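Local structure of SAM-dependent O-methyltransferase (Thermotoga maritima, 1O54) at the interface of chains A and B and the interface of chains A and C. The protein transfers methyl groups from S-adenosyl-L-methionine as an O-methyltransferase, and belongs to the TRM61 family of class I-like methyltransferases. Residues are numbered along the deposited sequence; one frame, centred on the assembly and turned at random. Chains: chain A/B/C, SAM-dependent O-methyltransferase.

Contact 1: the interface of chains A and B. Residues chain A 205-206, 232, 268-273; chain B 29, 63-64, 66, 76, 78.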
ATOM      1  N   GLY A 205      -3.402 -19.506 -30.091  1.00 24.75           N
ATOM      2  CA  GLY A 205      -2.435 -20.186 -29.244  1.00 24.66           C
ATOM      3  C   GLY A 205      -1.423 -19.208 -28.716  1.00 24.27           C
ATOM      4  O   GLY A 205      -0.791 -18.472 -29.467  1.00 24.60           O
ATOM      5  N   GLY A 206      -1.278 -19.165 -27.394  1.00 23.28           N
ATOM      6  CA  GLY A 206      -0.404 -18.209 -26.753  1.00 23.90           C
ATOM      7  C   GLY A 206      -1.038 -16.830 -26.611  1.00 24.21           C
ATOM      8  O   GLY A 206      -0.386 -15.896 -26.159  1.00 24.92           O
ATOM      9  N   ILE A 232      -2.679 -21.032 -18.852  1.00 22.93           N
ATOM     10  CA  ILE A 232      -1.507 -21.075 -17.979  1.00 23.48           C
ATOM     11  C   ILE A 232      -1.121 -19.654 -17.615  1.00 22.77           C
ATOM     12  O   ILE A 232      -1.749 -18.678 -18.107  1.00 22.95           O
ATOM     13  CB  ILE A 232      -0.338 -21.850 -18.656  1.00 23.47           C
ATOM     14  CG1 ILE A 232       0.136 -21.092 -19.901  1.00 25.72           C
ATOM     15  CG2 ILE A 232      -0.780 -23.294 -18.981  1.00 25.26           C
ATOM     16  CD1 ILE A 232       1.481 -21.592 -20.402  1.00 27.34           C
ATOM     17  N   THR A 268      -2.953 -16.928 -20.054  1.00 21.99           N
ATOM     18  CA  THR A 268      -2.483 -17.184 -21.412  1.00 22.03           C
ATOM     19  C   THR A 268      -3.103 -18.460 -21.927  1.00 22.93           C
ATOM     20  O   THR A 268      -3.001 -19.480 -21.255  1.00 21.62           O
ATOM     21  CB  THR A 268      -0.954 -17.308 -21.366  1.00 23.02           C
ATOM     22  OG1 THR A 268      -0.383 -16.037 -20.974  1.00 24.52           O
ATOM     23  CG2 THR A 268      -0.391 -17.637 -22.741  1.00 24.77           C
ATOM     24  N   LYS A 269      -3.713 -18.395 -23.104  1.00 22.89           N
ATOM     25  CA  LYS A 269      -4.317 -19.552 -23.736  1.00 23.43           C
ATOM     26  C   LYS A 269      -3.282 -20.509 -24.275  1.00 23.13           C
ATOM     27  O   LYS A 269      -2.352 -20.116 -24.991  1.00 21.95           O
ATOM     28  CB  LYS A 269      -5.223 -19.117 -24.882  1.00 23.48           C
ATOM     29  CG  LYS A 269      -6.010 -20.289 -25.551  1.00 26.18           C
ATOM     30  CD  LYS A 269      -6.069 -20.156 -26.955  1.00 29.42           C
ATOM     31  CE  LYS A 269      -6.583 -21.362 -27.696  1.00 25.77           C
ATOM     32  NZ  LYS A 269      -7.864 -21.031 -28.338  1.00 25.02           N
ATOM     33  N   VAL A 270      -3.485 -21.785 -23.984  1.00 24.06           N
ATOM     34  CA  VAL A 270      -2.761 -22.861 -24.653  1.00 24.95           C
ATOM     35  C   VAL A 270      -3.769 -23.784 -25.330  1.00 26.38           C
ATOM     36  O   VAL A 270      -4.973 -23.722 -25.052  1.00 25.12           O
ATOM     37  CB  VAL A 270      -1.859 -23.604 -23.694  1.00 24.64           C
ATOM     38  CG1 VAL A 270      -0.765 -22.652 -23.195  1.00 26.07           C
ATOM     39  CG2 VAL A 270      -2.656 -24.237 -22.518  1.00 23.99           C
ATOM     40  N   CYS A 271      -3.290 -24.627 -26.232  1.00 28.03           N
ATOM     41  CA  CYS A 271      -4.197 -25.438 -27.042  1.00 31.12           C
ATOM     42  C   CYS A 271      -4.854 -26.560 -26.247  1.00 32.60           C
ATOM     43  O   CYS A 271      -6.013 -26.882 -26.478  1.00 33.08           O
ATOM     44  CB  CYS A 271      -3.469 -26.002 -28.263  1.00 31.55           C
ATOM     45  SG  CYS A 271      -2.964 -24.635 -29.340  1.00 36.71           S
ATOM     46  N   ARG A 272      -4.124 -27.139 -25.306  1.00 34.34           N
ATOM     47  CA  ARG A 272      -4.671 -28.265 -24.553  1.00 37.47           C
ATOM     48  C   ARG A 272      -3.877 -28.498 -23.293  1.00 39.07           C
ATOM     49  O   ARG A 272      -2.747 -28.041 -23.155  1.00 37.98           O
ATOM     50  CB  ARG A 272      -4.737 -29.535 -25.418  1.00 37.93           C
ATOM     51  CG  ARG A 272      -3.505 -29.782 -26.257  1.00 40.36           C
ATOM     52  CD  ARG A 272      -3.580 -31.002 -27.175  1.00 43.07           C
ATOM     53  NE  ARG A 272      -2.231 -31.459 -27.495  1.00 47.85           N
ATOM     54  CZ  ARG A 272      -1.937 -32.514 -28.266  1.00 51.75           C
ATOM     55  NH1 ARG A 272      -2.895 -33.258 -28.814  1.00 52.14           N
ATOM     56  NH2 ARG A 272      -0.661 -32.828 -28.473  1.00 53.34           N
ATOM     57  N   ARG A 273      -4.497 -29.228 -22.380  1.00 42.39           N
ATOM     58  CA  ARG A 273      -3.932 -29.477 -21.062  1.00 45.57           C
ATOM     59  C   ARG A 273      -2.927 -30.625 -21.163  1.00 47.07           C
ATOM     60  O   ARG A 273      -1.901 -30.624 -20.487  1.00 47.04           O
ATOM     61  CB  ARG A 273      -5.044 -29.822 -20.052  1.00 46.30           C
ATOM     62  CG  ARG A 273      -6.421 -29.190 -20.366  1.00 49.52           C
ATOM     63  CD  ARG A 273      -7.078 -28.429 -19.233  1.00 53.45           C
ATOM     64  NE  ARG A 273      -6.824 -29.022 -17.917  1.00 56.43           N
ATOM     65  CZ  ARG A 273      -6.776 -28.336 -16.770  1.00 59.19           C
ATOM     66  NH1 ARG A 273      -6.956 -27.012 -16.749  1.00 59.56           N
ATOM     67  NH2 ARG A 273      -6.528 -28.982 -15.630  1.00 60.05           N
TER
ATOM     68  N   SER B  29       7.457 -22.236 -21.128  1.00 29.44           N
ATOM     69  CA  SER B  29       6.886 -22.052 -19.796  1.00 30.31           C
ATOM     70  C   SER B  29       6.471 -23.398 -19.198  1.00 31.33           C
ATOM     71  O   SER B  29       5.715 -24.137 -19.813  1.00 29.95           O
ATOM     72  CB  SER B  29       5.694 -21.110 -19.905  1.00 30.42           C
ATOM     73  OG  SER B  29       5.128 -20.861 -18.639  1.00 31.34           O
ATOM     74  N   PRO B  63       2.950 -21.634 -31.256  1.00 27.44           N
ATOM     75  CA  PRO B  63       2.617 -21.060 -29.973  1.00 26.82           C
ATOM     76  C   PRO B  63       1.369 -21.709 -29.388  1.00 26.04           C
ATOM     77  O   PRO B  63       0.385 -21.960 -30.116  1.00 25.49           O
ATOM     78  CB  PRO B  63       2.394 -19.575 -30.284  1.00 28.57           C
ATOM     79  CG  PRO B  63       3.045 -19.374 -31.562  1.00 28.90           C
ATOM     80  CD  PRO B  63       2.942 -20.600 -32.314  1.00 29.40           C
ATOM     81  N   GLY B  64       1.436 -21.984 -28.091  1.00 24.47           N
ATOM     82  CA  GLY B  64       0.350 -22.582 -27.361  1.00 24.21           C
ATOM     83  C   GLY B  64       0.454 -24.090 -27.322  1.00 24.10           C
ATOM     84  O   GLY B  64      -0.293 -24.717 -26.610  1.00 25.22           O
ATOM     85  N   ILE B  66       2.415 -27.855 -26.634  1.00 27.12           N
ATOM     86  CA  ILE B  66       3.247 -28.525 -25.643  1.00 29.00           C
ATOM     87  C   ILE B  66       4.615 -28.914 -26.199  1.00 29.92           C
ATOM     88  O   ILE B  66       4.753 -29.378 -27.348  1.00 29.73           O
ATOM     89  CB  ILE B  66       2.506 -29.788 -25.132  1.00 29.37           C
ATOM     90  CG1 ILE B  66       1.321 -29.349 -24.266  1.00 30.85           C
ATOM     91  CG2 ILE B  66       3.450 -30.714 -24.379  1.00 31.74           C
ATOM     92  CD1 ILE B  66       0.303 -30.425 -23.968  1.00 31.94           C
ATOM     93  N   TYR B  76       5.103 -25.313 -22.276  1.00 26.66           N
ATOM     94  CA  TYR B  76       4.373 -24.721 -23.389  1.00 25.44           C
ATOM     95  C   TYR B  76       5.229 -23.700 -24.127  1.00 24.77           C
ATOM     96  O   TYR B  76       5.971 -22.936 -23.516  1.00 25.45           O
ATOM     97  CB  TYR B  76       3.124 -24.040 -22.839  1.00 25.22           C
ATOM     98  CG  TYR B  76       2.101 -25.027 -22.386  1.00 26.88           C
ATOM     99  CD1 TYR B  76       2.022 -25.411 -21.052  1.00 28.57           C
ATOM    100  CD2 TYR B  76       1.197 -25.573 -23.287  1.00 27.23           C
ATOM    101  CE1 TYR B  76       1.051 -26.313 -20.636  1.00 30.27           C
ATOM    102  CE2 TYR B  76       0.239 -26.483 -22.886  1.00 29.68           C
ATOM    103  CZ  TYR B  76       0.175 -26.850 -21.554  1.00 29.43           C
ATOM    104  OH  TYR B  76      -0.793 -27.747 -21.161  1.00 31.07           O
ATOM    105  N   LEU B  78       5.573 -20.288 -26.112  1.00 24.85           N
ATOM    106  CA  LEU B  78       4.909 -18.995 -26.124  1.00 26.33           C
ATOM    107  C   LEU B  78       5.766 -17.990 -26.884  1.00 26.94           C
ATOM    108  O   LEU B  78       6.977 -18.179 -27.036  1.00 28.03           O
ATOM    109  CB  LEU B  78       4.646 -18.480 -24.692  1.00 25.84           C
ATOM    110  CG  LEU B  78       3.834 -19.420 -23.778  1.00 27.10           C
ATOM    111  CD1 LEU B  78       3.760 -18.880 -22.387  1.00 29.93           C
ATOM    112  CD2 LEU B  78       2.408 -19.686 -24.307  1.00 29.74           C
TER
HETATM  113  O   HOH W   1      -0.200 -29.316 -28.003  1.00 22.79           O
HETATM  114  O   HOH W   2      -1.116 -27.194 -25.908  1.00 28.55           O
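This patch joins two subunits of the homotetramer. The chain end that follows strand 263-269 of chain A lies against strand 74-78 and the stretch at B:Pro63 to B:Ile66. The whole interface is two-fold symmetric, so the contact recurs with the chains exchanged.

The packed half centres on B:Tyr76. Its CG stands anti to its own carbonyl carbon (chi1 -72°), and the side chains of B:Tyr76 and A:Val270 cross at about a right angle. Methyl CG1 of A:Val270 sits over the ring face, 3.5 Å from B:Tyr76 CD2. A:Ile232 crosses the ring obliquely on the same side. Its tip CD1 is 3.8 Å from B:Tyr76 CB, and its CG2 branch meets CE1. Beyond it, A:Thr268 and B:Leu78 reach tip to tip, CG2 to CD2, at 3.8 Å.

The phenol caps this greasy strip. B:Tyr76 OH donates to the carbonyl O of A:Arg272 at 2.8 Å, in the carbonyl plane and on a lone pair. That oxygen lies at the ring edge, in plane. The packing on the face, and perhaps this in-plane bond, is likely to hold the ring's rotation. An alanine here takes away the ring and the hydroxyl, and would probably leave A:Val270 and A:Ile232 poorly packed and the chain end at A:Arg272 less firmly held.

The other half is looser and bridged by water. Water 2 links B:Gly64 O to the backbone N of A:Arg272. Water 1 lies between A:Arg272 NE and B:Ile66 N, and the two waters touch each other. The guanidinium of A:Arg272 is joined to chain B through solvent, and the nearby A:Arg273 is poorly ordered.

B:Gly64 O belongs to both halves and takes a bond from A:Cys271 N at 3.0 Å. It is nearly straight (175° at H). Its donor stands 34° above the carbonyl plane. Water 2 approaches B:Gly64 O at 2.7 Å.

Contact 2: the interface of chains A and C. Residues chain A 254-259; chain C 255-260.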
ATOM      1  N   VAL A 254      -0.341  12.833  -0.125  1.00 33.72           N
ATOM      2  CA  VAL A 254      -1.623  13.536   0.126  1.00 36.98           C
ATOM      3  C   VAL A 254      -2.346  12.860   1.295  1.00 39.88           C
ATOM      4  O   VAL A 254      -2.014  11.717   1.638  1.00 40.84           O
ATOM      5  CB  VAL A 254      -2.527  13.502  -1.078  1.00 36.72           C
ATOM      6  CG1 VAL A 254      -1.898  14.264  -2.244  1.00 35.65           C
ATOM      7  CG2 VAL A 254      -2.894  12.049  -1.417  1.00 38.80           C
ATOM      8  N   ASP A 255      -3.319  13.533   1.913  1.00 42.79           N
ATOM      9  CA  ASP A 255      -3.990  12.971   3.109  1.00 45.56           C
ATOM     10  C   ASP A 255      -4.835  11.741   2.791  1.00 47.38           C
ATOM     11  O   ASP A 255      -4.899  10.806   3.591  1.00 47.86           O
ATOM     12  CB  ASP A 255      -4.928  13.994   3.773  1.00 46.22           C
ATOM     13  CG  ASP A 255      -4.214  15.241   4.247  1.00 50.18           C
ATOM     14  OD1 ASP A 255      -4.748  15.927   5.158  1.00 54.02           O
ATOM     15  OD2 ASP A 255      -3.138  15.633   3.751  1.00 54.53           O
ATOM     16  N   ARG A 256      -5.515  11.766   1.643  1.00 49.50           N
ATOM     17  CA  ARG A 256      -6.423  10.686   1.252  1.00 50.98           C
ATOM     18  C   ARG A 256      -6.221  10.225  -0.198  1.00 51.47           C
ATOM     19  O   ARG A 256      -5.871  11.023  -1.061  1.00 51.57           O
ATOM     20  CB  ARG A 256      -7.860  11.146   1.469  1.00 51.70           C
ATOM     21  CG  ARG A 256      -8.186  11.415   2.949  1.00 53.98           C
ATOM     22  CD  ARG A 256      -9.676  11.433   3.268  1.00 58.04           C
ATOM     23  NE  ARG A 256     -10.307  10.147   2.961  1.00 61.04           N
ATOM     24  CZ  ARG A 256     -10.355   9.102   3.785  1.00 63.53           C
ATOM     25  NH1 ARG A 256      -9.789   9.142   4.990  1.00 65.21           N
ATOM     26  NH2 ARG A 256     -10.965   7.994   3.388  1.00 64.64           N
ATOM     27  N   MET A 257      -6.445   8.933  -0.452  1.00 51.73           N
ATOM     28  CA  MET A 257      -6.189   8.331  -1.778  1.00 52.06           C
ATOM     29  C   MET A 257      -7.324   7.383  -2.149  1.00 51.52           C
ATOM     30  O   MET A 257      -8.188   7.079  -1.310  1.00 52.23           O
ATOM     31  CB  MET A 257      -4.855   7.564  -1.790  1.00 52.45           C
ATOM     32  CG  MET A 257      -4.776   6.442  -0.752  1.00 53.22           C
ATOM     33  SD  MET A 257      -3.112   5.700  -0.569  1.00 55.83           S
ATOM     34  CE  MET A 257      -3.218   4.248  -1.749  1.00 55.90           C
ATOM     35  N   VAL A 258      -7.345   6.939  -3.405  1.00 50.77           N
ATOM     36  CA  VAL A 258      -8.243   5.837  -3.807  1.00 49.93           C
ATOM     37  C   VAL A 258      -7.705   4.543  -3.235  1.00 48.77           C
ATOM     38  O   VAL A 258      -6.525   4.246  -3.408  1.00 49.03           O
ATOM     39  CB  VAL A 258      -8.347   5.689  -5.331  1.00 50.08           C
ATOM     40  CG1 VAL A 258      -9.117   4.396  -5.719  1.00 51.13           C
ATOM     41  CG2 VAL A 258      -9.016   6.929  -5.932  1.00 50.25           C
ATOM     42  N   ALA A 259      -8.569   3.775  -2.568  1.00 46.92           N
ATOM     43  CA  ALA A 259      -8.160   2.520  -1.927  1.00 45.66           C
ATOM     44  C   ALA A 259      -8.340   1.321  -2.841  1.00 44.84           C
ATOM     45  O   ALA A 259      -7.727   0.284  -2.562  1.00 44.83           O
ATOM     46  CB  ALA A 259      -8.940   2.277  -0.646  1.00 45.77           C
TER
ATOM     47  N   ASP C 255     -13.812   2.489  -0.912  1.00 42.79           N
ATOM     48  CA  ASP C 255     -13.371   3.266  -2.095  1.00 45.56           C
ATOM     49  C   ASP C 255     -12.181   4.172  -1.797  1.00 47.38           C
ATOM     50  O   ASP C 255     -11.303   4.347  -2.644  1.00 47.86           O
ATOM     51  CB  ASP C 255     -14.492   4.168  -2.638  1.00 46.22           C
ATOM     52  CG  ASP C 255     -15.717   3.399  -3.082  1.00 50.18           C
ATOM     53  OD1 ASP C 255     -16.492   3.937  -3.917  1.00 54.02           O
ATOM     54  OD2 ASP C 255     -16.007   2.271  -2.632  1.00 54.53           O
ATOM     55  N   ARG C 256     -12.179   4.781  -0.609  1.00 49.50           N
ATOM     56  CA  ARG C 256     -11.138   5.737  -0.226  1.00 50.98           C
ATOM     57  C   ARG C 256     -10.575   5.483   1.180  1.00 51.47           C
ATOM     58  O   ARG C 256     -11.293   5.029   2.064  1.00 51.57           O
ATOM     59  CB  ARG C 256     -11.702   7.149  -0.326  1.00 51.70           C
ATOM     60  CG  ARG C 256     -12.083   7.542  -1.764  1.00 53.98           C
ATOM     61  CD  ARG C 256     -12.218   9.043  -1.989  1.00 58.04           C
ATOM     62  NE  ARG C 256     -10.959   9.742  -1.718  1.00 61.04           N
ATOM     63  CZ  ARG C 256      -9.973   9.909  -2.597  1.00 63.53           C
ATOM     64  NH1 ARG C 256     -10.051   9.413  -3.831  1.00 65.21           N
ATOM     65  NH2 ARG C 256      -8.884  10.570  -2.228  1.00 64.64           N
ATOM     66  N   MET C 257      -9.287   5.780   1.371  1.00 51.73           N
ATOM     67  CA  MET C 257      -8.589   5.490   2.642  1.00 52.06           C
ATOM     68  C   MET C 257      -7.695   6.663   3.026  1.00 51.52           C
ATOM     69  O   MET C 257      -7.500   7.593   2.227  1.00 52.23           O
ATOM     70  CB  MET C 257      -7.737   4.212   2.526  1.00 52.45           C
ATOM     71  CG  MET C 257      -6.679   4.271   1.421  1.00 53.22           C
ATOM     72  SD  MET C 257      -5.844   2.676   1.093  1.00 55.83           S
ATOM     73  CE  MET C 257      -4.331   2.812   2.190  1.00 55.90           C
ATOM     74  N   VAL C 258      -7.176   6.641   4.254  1.00 50.77           N
ATOM     75  CA  VAL C 258      -6.112   7.588   4.646  1.00 49.93           C
ATOM     76  C   VAL C 258      -4.824   7.174   3.967  1.00 48.77           C
ATOM     77  O   VAL C 258      -4.440   6.010   4.048  1.00 49.03           O
ATOM     78  CB  VAL C 258      -5.876   7.613   6.162  1.00 50.08           C
ATOM     79  CG1 VAL C 258      -4.614   8.446   6.522  1.00 51.13           C
ATOM     80  CG2 VAL C 258      -7.118   8.159   6.874  1.00 50.25           C
ATOM     81  N   ALA C 259      -4.157   8.126   3.312  1.00 46.92           N
ATOM     82  CA  ALA C 259      -2.920   7.842   2.575  1.00 45.66           C
ATOM     83  C   ALA C 259      -1.681   8.050   3.426  1.00 44.84           C
ATOM     84  O   ALA C 259      -0.625   7.528   3.050  1.00 44.83           O
ATOM     85  CB  ALA C 259      -2.808   8.710   1.332  1.00 45.77           C
ATOM     86  N   HIS C 260      -1.789   8.823   4.527  1.00 42.61           N
ATOM     87  CA  HIS C 260      -0.610   9.191   5.347  1.00 40.47           C
ATOM     88  C   HIS C 260      -0.932   9.841   6.711  1.00 39.45           C
ATOM     89  O   HIS C 260      -1.731  10.758   6.797  1.00 40.57           O
ATOM     90  CB  HIS C 260       0.266  10.149   4.532  1.00 40.27           C
ATOM     91  CG  HIS C 260       1.508  10.597   5.223  1.00 37.18           C
ATOM     92  ND1 HIS C 260       2.564   9.750   5.475  1.00 35.87           N
ATOM     93  CD2 HIS C 260       1.901  11.829   5.635  1.00 35.84           C
ATOM     94  CE1 HIS C 260       3.539  10.431   6.051  1.00 34.65           C
ATOM     95  NE2 HIS C 260       3.163  11.697   6.158  1.00 34.88           N
TER
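Two copies of strand 256-258 pair antiparallel across a two-fold axis, so a short intermolecular sheet joins chains A and C. It links subunits of the homotetramer, a dimer of dimers. The centre is the pair A:Met257 and C:Met257. Each backbone N donates to the other's carbonyl O, in the carbonyl plane, with A:Met257 N 3.2 Å from C:Met257 O. The outer bonds are shorter: A:Ala259 N lies 2.8 Å from C:Asp255 O. Here the donor stands 42° above the carbonyl plane. The symmetric bond from C:Ala259 N to A:Asp255 O closes the other end.

The A:Arg256 side chain lies along the partner strand. CG is anti to its own carbonyl carbon (chi1 -64°). CB starts 3.7 Å from C:Met257 O, and CG stays close to the same oxygen. A bend at chi3 (61°) turns the chain so that NE keeps near it too. CZ then sits over C:Met257 O at 3.6 Å, and this carbonyl oxygen faces the centre of one side of the guanidinium. At the tip the two nitrogens part. NH1 touches methyl CG2 of C:Val258 at 3.4 Å, and NH2 ends 3.3 Å from C:Arg256 O. The guanidinium, presumably positive, thus meets partner carbonyl oxygens, which is likely to ease the closeness of its twin, C:Arg256, whose NE is 4.7 Å from A:Arg256 NE.

The methionines of both chains lie side by side and point the same way. Each has CG in the crowded position between N and carbonyl carbon. CG of A:Met257 meets CG of C:Met257 at 3.6 Å. A:Met257 SD rests against the methyl of C:Ala259, and C:Met257 SD against that of A:Ala259. The methionines and arginines project from opposite faces of the paired strands.

In sequence, strand 256-258 comes between strands 252-253 and 263-269, near the C-terminal end of the chain. It meets its copy in chain C at the edge of the subunit.

Contact 1 and contact 2 are centred about 40 Å apart and share no residue. Both draw on the C-terminal part of chain A, though contact 1 also takes in A:Gly205, A:Gly206 and A:Ile232. Strand 256-258 forms contact 2, and strand 263-269, next along the chain, ends in contact 1. Chain A meets chains B and C through separate surfaces. The two joints differ in kind: contact 1 mixes side-chain packing, backbone bonds and water bridges, while contact 2 is built around paired strands. Two two-fold contacts per subunit suit a tetramer built as a dimer of dimers, though the patches alone do not show which dimer is primary.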